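Local coordinates for membrane protein, putative (PDB 2QYB) that is of unknown function itself but forms the GAF domain of a larger putative membrane protein, which may have transporter and phosphatase activities, at residues D36-R41 / L126-R131; L80-Q85 / H112-R117. All blocks are in the same frame, centred on the assembly; numbering follows the deposited sequence.

Interaction 1: D36-R41 / L126-R131; sequences DLAVIR and LSVFSR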
loop_
_atom_site.group_PDB
_atom_site.type_symbol
_atom_site.label_atom_id
_atom_site.label_comp_id
_atom_site.label_asym_id
_atom_site.label_seq_id
_atom_site.Cartn_x
_atom_site.Cartn_y
_atom_site.Cartn_z
ATOM N N ASP A 36 1.061 16.469 3.390
ATOM C CA ASP A 36 0.267 16.033 2.265
ATOM C C ASP A 36 0.876 14.816 1.612
ATOM O O ASP A 36 0.206 14.150 0.836
ATOM C CB ASP A 36 0.175 17.151 1.232
ATOM C CG ASP A 36 -0.574 18.328 1.748
ATOM O OD1 ASP A 36 -1.815 18.236 1.815
ATOM O OD2 ASP A 36 0.061 19.342 2.106
ATOM N N LEU A 37 2.138 14.517 1.901
ATOM C CA LEU A 37 2.759 13.307 1.346
ATOM C C LEU A 37 3.838 12.858 2.302
ATOM O O LEU A 37 4.453 13.695 2.940
ATOM C CB LEU A 37 3.331 13.570 -0.052
ATOM C CG LEU A 37 4.047 12.410 -0.772
ATOM C CD1 LEU A 37 3.149 11.214 -1.146
ATOM C CD2 LEU A 37 4.706 12.984 -2.042
ATOM N N ALA A 38 3.998 11.533 2.409
ATOM C CA ALA A 38 4.988 10.895 3.248
ATOM C C ALA A 38 5.468 9.663 2.501
ATOM O O ALA A 38 4.668 8.933 1.954
ATOM C CB ALA A 38 4.391 10.495 4.651
ATOM N N VAL A 39 6.767 9.413 2.517
ATOM C CA VAL A 39 7.340 8.276 1.816
ATOM C C VAL A 39 8.337 7.603 2.774
ATOM O O VAL A 39 9.062 8.284 3.472
ATOM C CB VAL A 39 8.036 8.695 0.439
ATOM C CG1 VAL A 39 8.443 7.501 -0.359
ATOM C CG2 VAL A 39 7.137 9.576 -0.418
ATOM N N ILE A 40 8.313 6.275 2.848
ATOM C CA ILE A 40 9.413 5.491 3.451
ATOM C C ILE A 40 10.211 4.819 2.295
ATOM O O ILE A 40 9.628 4.177 1.431
ATOM C CB ILE A 40 8.883 4.409 4.415
ATOM C CG1 ILE A 40 8.296 5.049 5.670
ATOM C CG2 ILE A 40 9.975 3.402 4.789
ATOM C CD1 ILE A 40 7.267 4.169 6.372
ATOM N N ARG A 41 11.526 4.997 2.293
ATOM C CA ARG A 41 12.417 4.235 1.451
ATOM C C ARG A 41 13.317 3.361 2.329
ATOM O O ARG A 41 13.735 3.790 3.412
ATOM C CB ARG A 41 13.298 5.147 0.601
ATOM C CG ARG A 41 12.514 6.015 -0.325
ATOM C CD ARG A 41 13.461 6.837 -1.160
ATOM N NE ARG A 41 12.767 7.505 -2.260
ATOM C CZ ARG A 41 11.990 8.585 -2.124
ATOM N NH1 ARG A 41 11.756 9.135 -0.935
ATOM N NH2 ARG A 41 11.410 9.116 -3.184
ATOM N N LEU A 126 12.678 8.408 5.994
ATOM C CA LEU A 126 11.330 8.851 6.066
ATOM C C LEU A 126 11.325 10.274 5.521
ATOM O O LEU A 126 11.954 11.124 6.106
ATOM C CB LEU A 126 10.841 8.821 7.536
ATOM C CG LEU A 126 9.541 9.561 7.829
ATOM C CD1 LEU A 126 8.387 8.933 6.986
ATOM C CD2 LEU A 126 9.208 9.685 9.381
ATOM N N SER A 127 10.640 10.504 4.396
ATOM C CA SER A 127 10.556 11.816 3.732
ATOM C C SER A 127 9.142 12.327 3.867
ATOM O O SER A 127 8.209 11.583 3.609
ATOM C CB SER A 127 10.879 11.711 2.227
ATOM O OG SER A 127 12.071 10.947 1.978
ATOM N N VAL A 128 8.964 13.590 4.228
ATOM C CA VAL A 128 7.611 14.156 4.384
ATOM C C VAL A 128 7.481 15.552 3.787
ATOM O O VAL A 128 8.385 16.364 3.852
ATOM C CB VAL A 128 7.207 14.205 5.879
ATOM C CG1 VAL A 128 7.276 12.807 6.479
ATOM C CG2 VAL A 128 8.134 15.126 6.678
ATOM N N PHE A 129 6.307 15.846 3.260
ATOM C CA PHE A 129 6.096 17.049 2.455
ATOM C C PHE A 129 4.753 17.664 2.790
ATOM O O PHE A 129 3.781 16.973 2.894
ATOM C CB PHE A 129 6.088 16.665 0.978
ATOM C CG PHE A 129 7.290 15.895 0.550
ATOM C CD1 PHE A 129 8.391 16.569 -0.068
ATOM C CD2 PHE A 129 7.344 14.501 0.733
ATOM C CE1 PHE A 129 9.495 15.874 -0.477
ATOM C CE2 PHE A 129 8.444 13.810 0.334
ATOM C CZ PHE A 129 9.537 14.485 -0.270
ATOM N N SER A 130 4.716 18.959 2.973
ATOM C CA SER A 130 3.462 19.697 3.040
ATOM C C SER A 130 3.314 20.591 1.782
ATOM O O SER A 130 4.193 21.352 1.467
ATOM C CB SER A 130 3.432 20.562 4.298
ATOM O OG SER A 130 2.307 21.420 4.313
ATOM N N ARG A 131 2.196 20.438 1.073
ATOM C CA ARG A 131 1.716 21.425 0.100
ATOM C C ARG A 131 0.813 22.488 0.763
ATOM O O ARG A 131 0.152 23.282 0.069
ATOM C CB ARG A 131 0.967 20.717 -1.042
ATOM C CG ARG A 131 1.901 19.872 -1.880
ATOM C CD ARG A 131 1.232 19.237 -3.056
ATOM N NE ARG A 131 0.384 18.148 -2.595
ATOM C CZ ARG A 131 0.715 16.856 -2.591
ATOM N NH1 ARG A 131 1.900 16.450 -3.063
ATOM N NH2 ARG A 131 -0.177 15.957 -2.135
HETATM O O HOH W 1 12.400 8.487 1.754
#
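Asp36 and Arg131 meet through two torsions: CG of Asp36 stands beside its own backbone N (chi1 -66°), while a bend at chi3 (-73°) turns NE of Arg131 back, and the guanidinium lies with one face over Asp36 CB. Asp36 OD2 accepts the backbone N of Arg131 at 2.6 Å, on its anti side and somewhat out of the carboxylate plane; Thr132 OG1 is its second partner. Arg131 NH2 is held by Lys57 O.

Beyond this corner the strands run antiparallel. Asp36 N and Leu37 N both bond to Phe129 O, at 2.8 and 3.1 Å, so two residues face one in a classic beta bulge. Further along, Val39 and Ser127 form a regular hydrogen-bonded pair. Leu37 and Phe129 lie side by side, Leu37 CD2 being 4.1 Å from Phe129 CD2. Leu37 O lies in plane at the edge of the same ring. A water bridges Arg41 NH1, 2.8 Å away, to Ser127 OG, and Arg41 NH2 reaches Lys65 O and Ala63 O.

On the other face of the sheet Ala38 CB touches Val128 CG1 at 4.1 Å, and Ile40 CG1 reaches Leu126 CD1 at the same distance. That face packs under helix 10-32, through Leu30, Leu26 and Met22, while strands 49-56 and 109-115 flank the pair to complete the middle of the GAF sheet.

Interaction 2: L80-Q85 / H112-R117; sequences LSNRLQ and HIPISR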
loop_
_atom_site.group_PDB
_atom_site.type_symbol
_atom_site.label_atom_id
_atom_site.label_comp_id
_atom_site.label_asym_id
_atom_site.label_seq_id
_atom_site.Cartn_x
_atom_site.Cartn_y
_atom_site.Cartn_z
ATOM N N LEU A 80 23.382 9.613 3.994
ATOM C CA LEU A 80 24.823 9.395 4.004
ATOM C C LEU A 80 25.515 9.992 5.230
ATOM O O LEU A 80 26.525 9.478 5.648
ATOM C CB LEU A 80 25.474 9.940 2.727
ATOM C CG LEU A 80 25.461 9.008 1.506
ATOM C CD1 LEU A 80 25.836 9.767 0.182
ATOM C CD2 LEU A 80 26.396 7.820 1.733
ATOM N N SER A 81 24.985 11.095 5.747
ATOM C CA SER A 81 25.456 11.691 6.976
ATOM C C SER A 81 24.691 11.232 8.215
ATOM O O SER A 81 25.044 11.621 9.327
ATOM C CB SER A 81 25.294 13.195 6.919
ATOM O OG SER A 81 23.988 13.512 7.412
ATOM N N ASN A 82 23.623 10.449 8.041
ATOM C CA ASN A 82 22.787 10.040 9.156
ATOM C C ASN A 82 22.273 11.223 9.993
ATOM O O ASN A 82 22.310 11.232 11.200
ATOM C CB ASN A 82 23.507 9.001 10.010
ATOM C CG ASN A 82 22.565 8.276 10.972
ATOM O OD1 ASN A 82 21.391 8.135 10.705
ATOM N ND2 ASN A 82 23.089 7.835 12.090
ATOM N N ARG A 83 21.733 12.224 9.331
ATOM C CA ARG A 83 21.271 13.403 10.039
ATOM C C ARG A 83 20.160 13.965 9.235
ATOM O O ARG A 83 20.225 13.980 8.023
ATOM C CB ARG A 83 22.387 14.442 10.157
ATOM C CG ARG A 83 23.110 14.504 11.538
ATOM C CD ARG A 83 24.364 15.379 11.413
ATOM N NE ARG A 83 24.354 16.014 10.075
ATOM C CZ ARG A 83 24.281 17.327 9.806
ATOM N NH1 ARG A 83 24.243 17.705 8.519
ATOM N NH2 ARG A 83 24.275 18.255 10.776
ATOM N N LEU A 84 19.137 14.439 9.916
ATOM C CA LEU A 84 17.986 14.926 9.224
ATOM C C LEU A 84 18.322 16.171 8.424
ATOM O O LEU A 84 19.258 16.895 8.737
ATOM C CB LEU A 84 16.819 15.160 10.189
ATOM C CG LEU A 84 17.012 16.174 11.277
ATOM C CD1 LEU A 84 16.693 17.559 10.764
ATOM C CD2 LEU A 84 16.118 15.777 12.451
ATOM N N GLN A 85 17.556 16.365 7.370
ATOM C CA GLN A 85 17.666 17.509 6.495
ATOM C C GLN A 85 16.257 18.066 6.310
ATOM O O GLN A 85 15.287 17.292 6.094
ATOM C CB GLN A 85 18.179 17.035 5.141
ATOM C CG GLN A 85 19.460 16.231 5.188
ATOM C CD GLN A 85 20.635 17.076 5.641
ATOM O OE1 GLN A 85 21.016 18.053 4.974
ATOM N NE2 GLN A 85 21.216 16.708 6.793
ATOM N N HIS A 112 13.623 15.225 5.436
ATOM C CA HIS A 112 14.124 13.859 5.292
ATOM C C HIS A 112 14.771 13.402 6.595
ATOM O O HIS A 112 15.674 14.045 7.094
ATOM C CB HIS A 112 15.104 13.754 4.116
ATOM C CG HIS A 112 14.483 14.062 2.791
ATOM N ND1 HIS A 112 14.709 15.240 2.104
ATOM C CD2 HIS A 112 13.637 13.341 2.028
ATOM C CE1 HIS A 112 14.031 15.225 0.969
ATOM N NE2 HIS A 112 13.377 14.080 0.895
ATOM N N ILE A 113 14.309 12.259 7.112
ATOM C CA ILE A 113 14.658 11.777 8.433
ATOM C C ILE A 113 15.200 10.383 8.307
ATOM O O ILE A 113 14.499 9.489 7.825
ATOM C CB ILE A 113 13.432 11.741 9.374
ATOM C CG1 ILE A 113 12.769 13.135 9.448
ATOM C CG2 ILE A 113 13.824 11.182 10.781
ATOM C CD1 ILE A 113 11.434 13.129 8.726
ATOM N N PRO A 114 16.444 10.168 8.765
ATOM C CA PRO A 114 17.022 8.831 8.673
ATOM C C PRO A 114 16.255 7.821 9.508
ATOM O O PRO A 114 15.668 8.166 10.571
ATOM C CB PRO A 114 18.449 9.020 9.213
ATOM C CG PRO A 114 18.729 10.446 9.107
ATOM C CD PRO A 114 17.383 11.108 9.389
ATOM N N ILE A 115 16.209 6.595 9.003
ATOM C CA ILE A 115 15.537 5.500 9.708
ATOM C C ILE A 115 16.665 4.563 10.175
ATOM O O ILE A 115 17.343 3.915 9.369
ATOM C CB ILE A 115 14.511 4.789 8.837
ATOM C CG1 ILE A 115 13.349 5.706 8.473
ATOM C CG2 ILE A 115 13.983 3.512 9.538
ATOM C CD1 ILE A 115 12.385 5.021 7.456
ATOM N N SER A 116 16.907 4.580 11.475
ATOM C CA SER A 116 17.984 3.818 12.059
ATOM C C SER A 116 17.633 3.446 13.476
ATOM O O SER A 116 16.938 4.165 14.197
ATOM C CB SER A 116 19.278 4.631 12.097
ATOM O OG SER A 116 19.035 5.895 12.697
ATOM N N ARG A 117 18.141 2.300 13.869
ATOM C CA ARG A 117 18.198 1.982 15.268
ATOM C C ARG A 117 19.283 2.874 15.918
ATOM O O ARG A 117 20.281 3.244 15.274
ATOM C CB ARG A 117 18.492 0.504 15.403
ATOM C CG ARG A 117 18.178 -0.042 16.726
ATOM C CD ARG A 117 16.688 -0.191 16.978
ATOM N NE ARG A 117 16.483 -0.868 18.274
ATOM C CZ ARG A 117 16.661 -0.307 19.482
ATOM N NH1 ARG A 117 17.050 0.969 19.602
ATOM N NH2 ARG A 117 16.437 -1.029 20.591
#
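The pyrrolidine ring of Pro114 meets the turn at 82-84 with three successive atoms: CB lies 3.4 Å from Asn82 OD1, CG 3.5 Å from Arg83 N, and CD 3.8 Å from Leu84 N. Asn82 offers the oxygen end of its carboxamide, with CG anti to the backbone N (chi1 -165°). Arg83 points away from Pro114, and its guanidinium has Ser81 OG in plane at the edge. The His112 imidazole also leads off, meeting the Phe110 ring with planes at about 60°.

An alanine in place of Pro114 would probably open a gap against the backbone of Arg83 and Leu84, where CG and CD now pack.

Next to this ring the backbones pair: Gln85 N bonds to His112 O at 3.0 Å, and His112 N to Gln85 O at 2.7 Å, nearly straight. The Gln85 side chain curls back, NE2 giving a bond to Arg83 O at 3.2 Å from well above that carbonyl's plane, which ties the turn to the strand start. Leu84 CB sits 3.5 Å from His112 O, and its side chain touches Glu146 of helix 139-158.

Asn82, with positive phi, is the C-prime residue of a Schellman motif ending helix 74-81, from which the chain swings into edge strand 85-87 of the antiparallel GAF sheet.

Both interactions belong to one five-stranded antiparallel sheet, with strand order 2-1-5-4-3, as in the GAF fold. Interaction 1 joins the second and third strands across it, 37-43 and 124-130; interaction 2 joins 109-115 to the edge strand 85-87. Their centres are about 14 Å apart, and the gap is bridged by neighbouring strands 109-115 and 124-130, where Leu126 N probably bonds to Ile113 O at 2.8 Å. Along the chain the order is 36-41, 80-85, 112-117, 126-131, so interaction 2 is nested inside the loop that interaction 1 closes. Strand pairing thus makes one continuous sheet from the domain's centre to its edge.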